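Local coordinates for putative chromatin binding protein (Chaetomium thermophilum, PDB 6QP0) that probably binds and hydrolyses ATP as the tRNA-dependent ATPase Kti12, essential for tRNA modification by Elongator, represented here by its N-terminal P-loop domain, at residues 79-89 against 197-207; 6-14 against 208-218. All coordinates share one frame; numbering follows the deposited sequence.

Overall arrangement
Both interactions meet at the phosphate end of the nucleotide site of a P-loop fold, where aluminum fluoride sits beyond the ADP beta-phosphate. Their centres are 13 Å apart, and both draw on helix 205-213: interaction 1 uses its first turn and the loop before it, interaction 2 the rest of the helix and the chain that follows. Along the sequence, interaction 1 is nested inside the loop closed by interaction 2. They touch directly, Tyr-203 CZ lying 3.6 Å from Pro-11 CB, while Arg-214 NH2 probably hydrogen-bonds to Tyr-88 O. Interaction 1 brings Arg-85 to one fluoride and interaction 2 the Ser-12 amide to another; Lys-15 adds a further bond to the ligand.

Interaction 1: 79-89 against 197-207; sequences ATLSISRSVYD and ESDEEPYERSN. With AF3 (aluminum fluoride), chain C.
Ala-79 to Asp-89 and Glu-197 to Asn-207 run side by side in the same direction at a constant offset, with CA atoms 4.7 Å apart at Ala-79 and Glu-197 and 6.3 Å apart at Arg-85 and Tyr-203. In this P-loop NTPase fold the paired loops line the phosphate end of the pocket, and Arg-85 reaches between them to the aluminum fluoride, which probably mimics the phosphoryl group in transfer. Its chain is extended from CG to NE, which carries the guanidinium past Tyr-203 to the ligand. There NH2 donates a nearly straight bond (165°) to fluoride F2, 2.7 Å away. NH1 and NH2 together grip one carbonyl oxygen, Ser-198 O, which lies in the guanidinium plane; the NH1 bond is 3.0 Å. Together with the bond to F2, this double hold is likely to fix the rotation of the group. Arg-85 CD sits over the centre of the Tyr-203 ring in a CH-pi contact, 3.5 Å from the centroid and 11° off the normal. The ring edge faces fluoride F3, although the modelled OH-to-F3 approach is so short that its exact length is doubtful. Farther along, Asn-207, with CG anti to its own backbone N (chi1 -176°), extends its amide toward the 79-89 segment, where ND2 gives a weak bond to Arg-85 O. Asp-199 forms a salt bridge with Arg-20 through OD2, while its other oxygen, OD1, rests 3.5 Å from the methyl CB of Ala-79.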
loop_
_atom_site.group_PDB
_atom_site.type_symbol
_atom_site.label_atom_id
_atom_site.label_comp_id
_atom_site.label_asym_id
_atom_site.label_seq_id
_atom_site.Cartn_x
_atom_site.Cartn_y
_atom_site.Cartn_z
ATOM N N ALA A 79 4.209 -7.641 -5.571
ATOM C CA ALA A 79 4.604 -9.037 -5.721
ATOM C C ALA A 79 3.522 -9.853 -6.419
ATOM O O ALA A 79 3.828 -10.700 -7.266
ATOM C CB ALA A 79 4.925 -9.636 -4.350
ATOM N N THR A 80 2.252 -9.620 -6.073
ATOM C CA THR A 80 1.170 -10.356 -6.719
ATOM C C THR A 80 1.099 -10.042 -8.208
ATOM O O THR A 80 0.706 -10.899 -9.005
ATOM C CB THR A 80 -0.171 -10.032 -6.058
ATOM O OG1 THR A 80 -0.457 -8.636 -6.205
ATOM C CG2 THR A 80 -0.147 -10.406 -4.583
ATOM N N LEU A 81 1.464 -8.823 -8.594
ATOM C CA LEU A 81 1.509 -8.418 -9.989
ATOM C C LEU A 81 2.888 -8.605 -10.604
ATOM O O LEU A 81 3.122 -8.147 -11.726
ATOM C CB LEU A 81 1.081 -6.956 -10.121
ATOM C CG LEU A 81 -0.296 -6.622 -9.546
ATOM C CD1 LEU A 81 -0.559 -5.129 -9.631
ATOM C CD2 LEU A 81 -1.388 -7.404 -10.265
ATOM N N SER A 82 3.801 -9.264 -9.895
ATOM C CA SER A 82 5.149 -9.519 -10.396
ATOM C C SER A 82 5.823 -8.222 -10.836
ATOM O O SER A 82 6.428 -8.134 -11.907
ATOM C CB SER A 82 5.118 -10.534 -11.537
ATOM O OG SER A 82 4.560 -11.762 -11.106
ATOM N N ILE A 83 5.710 -7.202 -9.991
ATOM C CA ILE A 83 6.355 -5.914 -10.215
ATOM C C ILE A 83 7.593 -5.870 -9.329
ATOM O O ILE A 83 7.488 -5.729 -8.105
ATOM C CB ILE A 83 5.409 -4.743 -9.915
ATOM C CG1 ILE A 83 4.227 -4.756 -10.888
ATOM C CG2 ILE A 83 6.164 -3.419 -9.988
ATOM C CD1 ILE A 83 3.151 -3.736 -10.572
ATOM N N SER A 84 8.766 -5.997 -9.939
ATOM C CA SER A 84 10.008 -5.961 -9.181
ATOM C C SER A 84 10.234 -4.575 -8.586
ATOM O O SER A 84 9.790 -3.558 -9.128
ATOM C CB SER A 84 11.188 -6.347 -10.073
ATOM O OG SER A 84 12.378 -6.476 -9.315
ATOM N N ARG A 85 10.939 -4.542 -7.454
ATOM C CA ARG A 85 11.238 -3.285 -6.780
ATOM C C ARG A 85 12.173 -2.391 -7.581
ATOM O O ARG A 85 12.327 -1.216 -7.231
ATOM C CB ARG A 85 11.856 -3.566 -5.409
ATOM C CG ARG A 85 10.921 -4.261 -4.438
ATOM C CD ARG A 85 11.690 -4.926 -3.308
ATOM N NE ARG A 85 10.801 -5.444 -2.271
ATOM C CZ ARG A 85 10.094 -6.565 -2.378
ATOM N NH1 ARG A 85 10.156 -7.296 -3.483
ATOM N NH2 ARG A 85 9.315 -6.954 -1.378
ATOM N N SER A 86 12.797 -2.909 -8.639
ATOM C CA SER A 86 13.745 -2.128 -9.422
ATOM C C SER A 86 13.072 -1.126 -10.350
ATOM O O SER A 86 13.769 -0.295 -10.943
ATOM C CB SER A 86 14.638 -3.066 -10.238
ATOM O OG SER A 86 13.861 -3.995 -10.972
ATOM N N VAL A 87 11.744 -1.174 -10.487
ATOM C CA VAL A 87 11.046 -0.198 -11.311
ATOM C C VAL A 87 11.153 1.209 -10.731
ATOM O O VAL A 87 10.897 2.190 -11.440
ATOM C CB VAL A 87 9.565 -0.588 -11.475
ATOM C CG1 VAL A 87 9.440 -1.943 -12.156
ATOM C CG2 VAL A 87 8.853 -0.595 -10.126
ATOM N N TYR A 88 11.527 1.334 -9.460
ATOM C CA TYR A 88 11.527 2.613 -8.764
ATOM C C TYR A 88 12.855 3.353 -8.872
ATOM O O TYR A 88 13.069 4.324 -8.138
ATOM C CB TYR A 88 11.155 2.395 -7.296
ATOM C CG TYR A 88 9.791 1.759 -7.138
ATOM C CD1 TYR A 88 8.636 2.505 -7.328
ATOM C CD2 TYR A 88 9.657 0.414 -6.822
ATOM C CE1 TYR A 88 7.387 1.932 -7.200
ATOM C CE2 TYR A 88 8.409 -0.168 -6.689
ATOM C CZ TYR A 88 7.279 0.596 -6.881
ATOM O OH TYR A 88 6.034 0.024 -6.753
ATOM N N ASP A 89 13.739 2.933 -9.772
ATOM C CA ASP A 89 15.001 3.628 -9.996
ATOM C C ASP A 89 14.808 4.797 -10.957
ATOM O O ASP A 89 15.624 5.719 -11.003
ATOM C CB ASP A 89 16.052 2.660 -10.543
ATOM C CG ASP A 89 16.598 1.730 -9.478
ATOM O OD1 ASP A 89 17.267 2.220 -8.546
ATOM O OD2 ASP A 89 16.351 0.510 -9.564
ATOM N N GLU A 197 9.514 -12.286 -7.325
ATOM C CA GLU A 197 8.185 -11.778 -7.004
ATOM C C GLU A 197 7.888 -11.992 -5.519
ATOM O O GLU A 197 6.795 -12.455 -5.147
ATOM C CB GLU A 197 7.133 -12.468 -7.883
ATOM C CG GLU A 197 7.000 -13.968 -7.657
ATOM C CD GLU A 197 5.978 -14.614 -8.583
ATOM O OE1 GLU A 197 4.765 -14.405 -8.372
ATOM O OE2 GLU A 197 6.391 -15.323 -9.527
ATOM N N SER A 198 8.837 -11.635 -4.673
ATOM C CA SER A 198 8.817 -12.001 -3.266
ATOM C C SER A 198 8.417 -10.821 -2.388
ATOM O O SER A 198 8.524 -9.655 -2.776
ATOM C CB SER A 198 10.194 -12.523 -2.837
ATOM O OG SER A 198 10.204 -12.879 -1.466
ATOM N N ASP A 199 7.944 -11.151 -1.187
ATOM C CA ASP A 199 7.645 -10.168 -0.157
ATOM C C ASP A 199 8.858 -9.830 0.703
ATOM O O ASP A 199 8.759 -8.956 1.571
ATOM C CB ASP A 199 6.514 -10.673 0.746
ATOM C CG ASP A 199 5.150 -10.561 0.093
ATOM O OD1 ASP A 199 4.994 -9.725 -0.820
ATOM O OD2 ASP A 199 4.231 -11.302 0.504
ATOM N N GLU A 200 9.994 -10.503 0.489
ATOM C CA GLU A 200 11.212 -10.245 1.251
ATOM C C GLU A 200 12.428 -10.068 0.344
ATOM O O GLU A 200 13.564 -10.259 0.790
ATOM C CB GLU A 200 11.465 -11.363 2.271
ATOM C CG GLU A 200 10.753 -12.681 1.976
ATOM C CD GLU A 200 9.334 -12.726 2.521
ATOM O OE1 GLU A 200 9.091 -12.158 3.608
ATOM O OE2 GLU A 200 8.462 -13.331 1.860
ATOM N N GLU A 201 12.218 -9.703 -0.918
ATOM C CA GLU A 201 13.332 -9.368 -1.802
ATOM C C GLU A 201 13.826 -7.962 -1.477
ATOM O O GLU A 201 13.024 -7.023 -1.451
ATOM C CB GLU A 201 12.902 -9.448 -3.265
ATOM C CG GLU A 201 13.661 -10.472 -4.100
ATOM C CD GLU A 201 15.070 -10.027 -4.443
ATOM O OE1 GLU A 201 16.022 -10.783 -4.156
ATOM O OE2 GLU A 201 15.226 -8.918 -4.997
ATOM N N PRO A 202 15.117 -7.775 -1.219
ATOM C CA PRO A 202 15.603 -6.448 -0.835
ATOM C C PRO A 202 15.691 -5.501 -2.022
ATOM O O PRO A 202 15.716 -5.907 -3.186
ATOM C CB PRO A 202 16.995 -6.736 -0.262
ATOM C CG PRO A 202 17.451 -7.932 -1.023
ATOM C CD PRO A 202 16.210 -8.768 -1.257
ATOM N N TYR A 203 15.731 -4.216 -1.694
ATOM C CA TYR A 203 16.028 -3.177 -2.665
ATOM C C TYR A 203 17.538 -2.981 -2.742
ATOM O O TYR A 203 18.267 -3.258 -1.784
ATOM C CB TYR A 203 15.376 -1.847 -2.279
ATOM C CG TYR A 203 13.887 -1.885 -2.009
ATOM C CD1 TYR A 203 13.369 -2.570 -0.916
ATOM C CD2 TYR A 203 13.001 -1.192 -2.823
ATOM C CE1 TYR A 203 12.009 -2.589 -0.663
ATOM C CE2 TYR A 203 11.645 -1.203 -2.576
ATOM C CZ TYR A 203 11.154 -1.903 -1.498
ATOM O OH TYR A 203 9.801 -1.902 -1.258
ATOM N N GLU A 204 18.009 -2.496 -3.886
ATOM C CA GLU A 204 19.381 -2.014 -3.963
ATOM C C GLU A 204 19.500 -0.748 -3.119
ATOM O O GLU A 204 18.609 0.106 -3.135
ATOM C CB GLU A 204 19.777 -1.742 -5.412
ATOM C CG GLU A 204 19.720 -2.970 -6.314
ATOM C CD GLU A 204 20.618 -4.090 -5.828
ATOM O OE1 GLU A 204 21.774 -3.800 -5.465
ATOM O OE2 GLU A 204 20.166 -5.254 -5.794
ATOM N N ARG A 205 20.593 -0.634 -2.359
ATOM C CA ARG A 205 20.707 0.477 -1.414
ATOM C C ARG A 205 20.560 1.832 -2.104
ATOM O O ARG A 205 20.100 2.795 -1.478
ATOM C CB ARG A 205 22.034 0.394 -0.654
ATOM C CG ARG A 205 22.068 -0.713 0.400
ATOM C CD ARG A 205 23.208 -0.523 1.397
ATOM N NE ARG A 205 24.496 -0.985 0.882
ATOM C CZ ARG A 205 25.138 -2.070 1.314
ATOM N NH1 ARG A 205 24.622 -2.817 2.284
ATOM N NH2 ARG A 205 26.306 -2.401 0.778
ATOM N N SER A 206 20.929 1.932 -3.385
ATOM C CA SER A 206 20.681 3.160 -4.136
ATOM C C SER A 206 19.186 3.391 -4.327
ATOM O O SER A 206 18.673 4.484 -4.054
ATOM C CB SER A 206 21.392 3.097 -5.491
ATOM O OG SER A 206 21.183 4.274 -6.256
ATOM N N ASN A 207 18.467 2.367 -4.796
ATOM C CA ASN A 207 17.030 2.502 -5.001
ATOM C C ASN A 207 16.303 2.763 -3.686
ATOM O O ASN A 207 15.300 3.488 -3.656
ATOM C CB ASN A 207 16.470 1.243 -5.665
ATOM C CG ASN A 207 14.989 1.362 -5.983
ATOM O OD1 ASN A 207 14.503 2.438 -6.325
ATOM N ND2 ASN A 207 14.266 0.256 -5.862
HETATM AL AL AF3 C . 8.419 -4.312 0.422
HETATM F F1 AF3 C . 6.803 -4.835 0.219
HETATM F F2 AF3 C . 9.623 -5.438 0.872
HETATM F F3 AF3 C . 8.737 -2.650 0.649
HETATM O O HOH W 1 4.910 -6.846 -2.744
#

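Interaction 2: 6-14 against 208-218; sequences VVTGLPSSG and WENLVFRYEEP. With ADP (adenosine-5'-diphosphate), chain B; AF3 (aluminum fluoride), chain C.
Leu-10 and Pro-11 press against the end of helix 205-213 and the turn after it: Leu-10 CD2 lies 3.7 Å from Val-212 CG1 and 3.5 Å from Tyr-215 CB, and Pro-11 CG meets Leu-211 CB at 3.6 Å. Pro-11 also reaches over one face of the Trp-208 indole. This apolar patch backs the Walker A P-loop between strand 4-9 and the ADP. At one margin, Trp-208 NE1 points its N-H in the ring plane at Ser-12 OG (2.9 Å, 152°) and makes a weaker bond to Pro-11 O. At the other, Tyr-215 OH donates to Thr-8 OG1 across 2.7 Å, its ring thrown toward the strand by a CG opposite the backbone N (chi1 -179°). Thr-8 OG1 also bonds to backbone carbonyls of the loop at Leu-132 and Asn-133. A phenylalanine in place of Tyr-215 would be likely to leave Thr-8 OG1 without this donor, and the ring without the bond that ties it to the strand. Within the loop, Ser-12 N donates to fluoride F3 at 3.1 Å and 170°. The bonds between the segments are donated by side chains, Trp-208 NE1 and Tyr-215 OH, and none uses the Ser-12 N-H, consistent with that amide serving the ligand.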
loop_
_atom_site.group_PDB
_atom_site.type_symbol
_atom_site.label_atom_id
_atom_site.label_comp_id
_atom_site.label_asym_id
_atom_site.label_seq_id
_atom_site.Cartn_x
_atom_site.Cartn_y
_atom_site.Cartn_z
ATOM N N VAL A 6 -5.900 2.117 0.739
ATOM C CA VAL A 6 -4.583 2.389 0.178
ATOM C C VAL A 6 -3.562 2.298 1.306
ATOM O O VAL A 6 -3.512 3.161 2.186
ATOM C CB VAL A 6 -4.532 3.761 -0.504
ATOM C CG1 VAL A 6 -3.198 3.947 -1.216
ATOM C CG2 VAL A 6 -5.690 3.917 -1.475
ATOM N N VAL A 7 -2.757 1.244 1.287
ATOM C CA VAL A 7 -1.609 1.147 2.178
ATOM C C VAL A 7 -0.477 1.986 1.601
ATOM O O VAL A 7 -0.334 2.123 0.381
ATOM C CB VAL A 7 -1.186 -0.322 2.367
ATOM C CG1 VAL A 7 0.090 -0.409 3.190
ATOM C CG2 VAL A 7 -2.306 -1.115 3.020
ATOM N N THR A 8 0.328 2.567 2.485
ATOM C CA THR A 8 1.422 3.423 2.050
ATOM C C THR A 8 2.495 3.439 3.128
ATOM O O THR A 8 2.203 3.293 4.317
ATOM C CB THR A 8 0.942 4.849 1.755
ATOM O OG1 THR A 8 2.059 5.658 1.362
ATOM C CG2 THR A 8 0.274 5.461 2.980
ATOM N N GLY A 9 3.733 3.619 2.694
ATOM C CA GLY A 9 4.845 3.638 3.618
ATOM C C GLY A 9 6.156 3.608 2.866
ATOM O O GLY A 9 6.198 3.541 1.635
ATOM N N LEU A 10 7.230 3.664 3.639
ATOM C CA LEU A 10 8.571 3.624 3.086
ATOM C C LEU A 10 8.914 2.207 2.651
ATOM O O LEU A 10 8.230 1.244 3.003
ATOM C CB LEU A 10 9.573 4.125 4.119
ATOM C CG LEU A 10 9.493 5.608 4.481
ATOM C CD1 LEU A 10 10.516 5.934 5.554
ATOM C CD2 LEU A 10 9.709 6.473 3.252
ATOM N N PRO A 11 9.977 2.047 1.868
ATOM C CA PRO A 11 10.467 0.698 1.566
ATOM C C PRO A 11 10.826 -0.045 2.844
ATOM O O PRO A 11 11.523 0.480 3.714
ATOM C CB PRO A 11 11.701 0.955 0.691
ATOM C CG PRO A 11 11.493 2.325 0.131
ATOM C CD PRO A 11 10.754 3.092 1.177
ATOM N N SER A 12 10.340 -1.281 2.953
ATOM C CA SER A 12 10.631 -2.141 4.100
ATOM C C SER A 12 10.162 -1.499 5.405
ATOM O O SER A 12 10.829 -1.584 6.439
ATOM C CB SER A 12 12.124 -2.478 4.169
ATOM O OG SER A 12 12.820 -1.981 3.038
ATOM N N SER A 13 8.994 -0.863 5.360
ATOM C CA SER A 13 8.417 -0.208 6.525
ATOM C C SER A 13 7.336 -1.042 7.200
ATOM O O SER A 13 6.784 -0.609 8.216
ATOM C CB SER A 13 7.839 1.155 6.129
ATOM O OG SER A 13 6.818 1.015 5.155
ATOM N N GLY A 14 7.024 -2.218 6.668
ATOM C CA GLY A 14 6.020 -3.080 7.251
ATOM C C GLY A 14 4.675 -3.075 6.559
ATOM O O GLY A 14 3.689 -3.503 7.171
ATOM N N TRP A 208 16.784 2.167 -2.591
ATOM C CA TRP A 208 16.110 2.304 -1.303
ATOM C C TRP A 208 16.205 3.733 -0.782
ATOM O O TRP A 208 15.192 4.332 -0.399
ATOM C CB TRP A 208 16.714 1.319 -0.299
ATOM C CG TRP A 208 15.918 1.149 0.956
ATOM C CD1 TRP A 208 15.032 0.154 1.230
ATOM C CD2 TRP A 208 15.942 1.996 2.109
ATOM N NE1 TRP A 208 14.498 0.328 2.484
ATOM C CE2 TRP A 208 15.039 1.454 3.042
ATOM C CE3 TRP A 208 16.637 3.162 2.441
ATOM C CZ2 TRP A 208 14.812 2.036 4.284
ATOM C CZ3 TRP A 208 16.412 3.736 3.673
ATOM C CH2 TRP A 208 15.507 3.174 4.580
ATOM N N GLU A 209 17.415 4.302 -0.765
ATOM C CA GLU A 209 17.594 5.646 -0.229
ATOM C C GLU A 209 16.785 6.667 -1.019
ATOM O O GLU A 209 16.058 7.484 -0.440
ATOM C CB GLU A 209 19.076 6.029 -0.231
ATOM C CG GLU A 209 19.955 5.206 0.700
ATOM C CD GLU A 209 19.538 5.315 2.154
ATOM O OE1 GLU A 209 20.049 4.529 2.982
ATOM O OE2 GLU A 209 18.701 6.185 2.471
ATOM N N ASN A 210 16.905 6.645 -2.351
ATOM C CA ASN A 210 16.195 7.621 -3.169
ATOM C C ASN A 210 14.685 7.494 -3.013
ATOM O O ASN A 210 13.966 8.496 -3.121
ATOM C CB ASN A 210 16.596 7.463 -4.638
ATOM C CG ASN A 210 18.095 7.583 -4.851
ATOM O OD1 ASN A 210 18.714 6.741 -5.502
ATOM N ND2 ASN A 210 18.687 8.631 -4.293
ATOM N N LEU A 211 14.180 6.282 -2.754
ATOM C CA LEU A 211 12.747 6.105 -2.535
ATOM C C LEU A 211 12.287 6.850 -1.285
ATOM O O LEU A 211 11.286 7.574 -1.314
ATOM C CB LEU A 211 12.404 4.619 -2.423
ATOM C CG LEU A 211 11.803 3.957 -3.662
ATOM C CD1 LEU A 211 11.632 2.467 -3.427
ATOM C CD2 LEU A 211 10.471 4.595 -4.037
ATOM N N VAL A 212 13.002 6.673 -0.169
ATOM C CA VAL A 212 12.634 7.373 1.058
ATOM C C VAL A 212 12.658 8.879 0.836
ATOM O O VAL A 212 11.734 9.599 1.230
ATOM C CB VAL A 212 13.566 6.973 2.214
ATOM C CG1 VAL A 212 13.203 7.769 3.460
ATOM C CG2 VAL A 212 13.495 5.486 2.479
ATOM N N PHE A 213 13.731 9.381 0.214
ATOM C CA PHE A 213 13.861 10.818 0.008
ATOM C C PHE A 213 12.640 11.401 -0.699
ATOM O O PHE A 213 12.172 12.488 -0.342
ATOM C CB PHE A 213 15.131 11.124 -0.792
ATOM C CG PHE A 213 15.133 12.490 -1.427
ATOM C CD1 PHE A 213 15.532 13.604 -0.710
ATOM C CD2 PHE A 213 14.726 12.657 -2.742
ATOM C CE1 PHE A 213 15.527 14.860 -1.292
ATOM C CE2 PHE A 213 14.716 13.910 -3.326
ATOM C CZ PHE A 213 15.120 15.012 -2.601
ATOM N N ARG A 214 12.111 10.697 -1.705
ATOM C CA ARG A 214 11.004 11.200 -2.506
ATOM C C ARG A 214 9.643 10.683 -2.037
ATOM O O ARG A 214 8.656 10.806 -2.770
ATOM C CB ARG A 214 11.219 10.865 -3.986
ATOM C CG ARG A 214 10.960 9.418 -4.407
ATOM C CD ARG A 214 11.120 9.293 -5.922
ATOM N NE ARG A 214 10.860 7.945 -6.424
ATOM C CZ ARG A 214 11.750 6.959 -6.420
ATOM N NH1 ARG A 214 12.968 7.163 -5.927
ATOM N NH2 ARG A 214 11.421 5.770 -6.904
ATOM N N TYR A 215 9.566 10.122 -0.830
ATOM C CA TYR A 215 8.274 9.731 -0.276
ATOM C C TYR A 215 7.491 10.977 0.118
ATOM O O TYR A 215 8.041 11.920 0.696
ATOM C CB TYR A 215 8.452 8.810 0.932
ATOM C CG TYR A 215 7.140 8.347 1.537
ATOM C CD1 TYR A 215 6.539 7.167 1.124
ATOM C CD2 TYR A 215 6.504 9.095 2.520
ATOM C CE1 TYR A 215 5.340 6.747 1.664
ATOM C CE2 TYR A 215 5.306 8.683 3.071
ATOM C CZ TYR A 215 4.729 7.507 2.640
ATOM O OH TYR A 215 3.534 7.092 3.185
ATOM N N GLU A 216 6.205 10.984 -0.211
ATOM C CA GLU A 216 5.327 12.118 0.050
ATOM C C GLU A 216 4.370 11.732 1.169
ATOM O O GLU A 216 3.502 10.873 0.982
ATOM C CB GLU A 216 4.569 12.516 -1.213
ATOM C CG GLU A 216 5.470 12.803 -2.399
ATOM C CD GLU A 216 4.695 13.269 -3.613
ATOM O OE1 GLU A 216 3.450 13.229 -3.572
ATOM O OE2 GLU A 216 5.332 13.680 -4.604
ATOM N N GLU A 217 4.529 12.367 2.323
ATOM C CA GLU A 217 3.711 12.025 3.476
ATOM C C GLU A 217 2.238 12.239 3.154
ATOM O O GLU A 217 1.876 13.247 2.529
ATOM C CB GLU A 217 4.112 12.875 4.683
ATOM C CG GLU A 217 5.553 12.689 5.138
ATOM C CD GLU A 217 5.813 11.304 5.699
ATOM O OE1 GLU A 217 4.848 10.520 5.817
ATOM O OE2 GLU A 217 6.982 10.999 6.023
ATOM N N PRO A 218 1.356 11.319 3.543
ATOM C CA PRO A 218 -0.079 11.570 3.378
ATOM C C PRO A 218 -0.508 12.812 4.147
ATOM O O PRO A 218 -0.100 13.036 5.289
ATOM C CB PRO A 218 -0.734 10.300 3.933
ATOM C CG PRO A 218 0.308 9.246 3.785
ATOM C CD PRO A 218 1.623 9.942 4.007
HETATM P PB ADP B . 7.451 -4.128 3.239
HETATM O O1B ADP B . 6.821 -5.257 2.455
HETATM O O2B ADP B . 8.623 -3.573 2.479
HETATM O O3B ADP B . 6.442 -3.027 3.459
HETATM P PA ADP B . 7.488 -6.066 5.439
HETATM O O1A ADP B . 7.794 -7.250 4.554
HETATM O O2A ADP B . 6.002 -5.991 5.713
HETATM O O3A ADP B . 8.001 -4.681 4.700
HETATM O "O5'" ADP B . 8.331 -6.220 6.861
HETATM C "C5'" ADP B . 9.726 -5.986 6.826
HETATM C "C4'" ADP B . 10.363 -6.637 7.881
HETATM O "O4'" ADP B . 10.167 -5.866 9.164
HETATM C "C3'" ADP B . 9.719 -8.083 8.139
HETATM O "O3'" ADP B . 10.785 -9.055 8.550
HETATM C "C2'" ADP B . 8.907 -7.921 9.061
HETATM O "O2'" ADP B . 8.896 -9.122 9.929
HETATM C "C1'" ADP B . 9.407 -6.597 9.932
HETATM N N9 ADP B . 8.264 -5.840 10.314
HETATM C C8 ADP B . 7.344 -5.179 9.613
HETATM N N7 ADP B . 6.488 -4.648 10.493
HETATM C C5 ADP B . 6.894 -4.990 11.727
HETATM C C6 ADP B . 6.381 -4.711 12.976
HETATM N N6 ADP B . 5.362 -4.069 13.800
HETATM N N1 ADP B . 6.976 -5.174 14.061
HETATM C C2 ADP B . 8.096 -5.926 13.950
HETATM N N3 ADP B . 8.607 -6.206 12.727
HETATM C C4 ADP B . 8.000 -5.733 11.621
HETATM AL AL AF3 C . 8.419 -4.312 0.422
HETATM F F1 AF3 C . 6.803 -4.835 0.219
HETATM F F2 AF3 C . 9.623 -5.438 0.872
HETATM F F3 AF3 C . 8.737 -2.650 0.649
#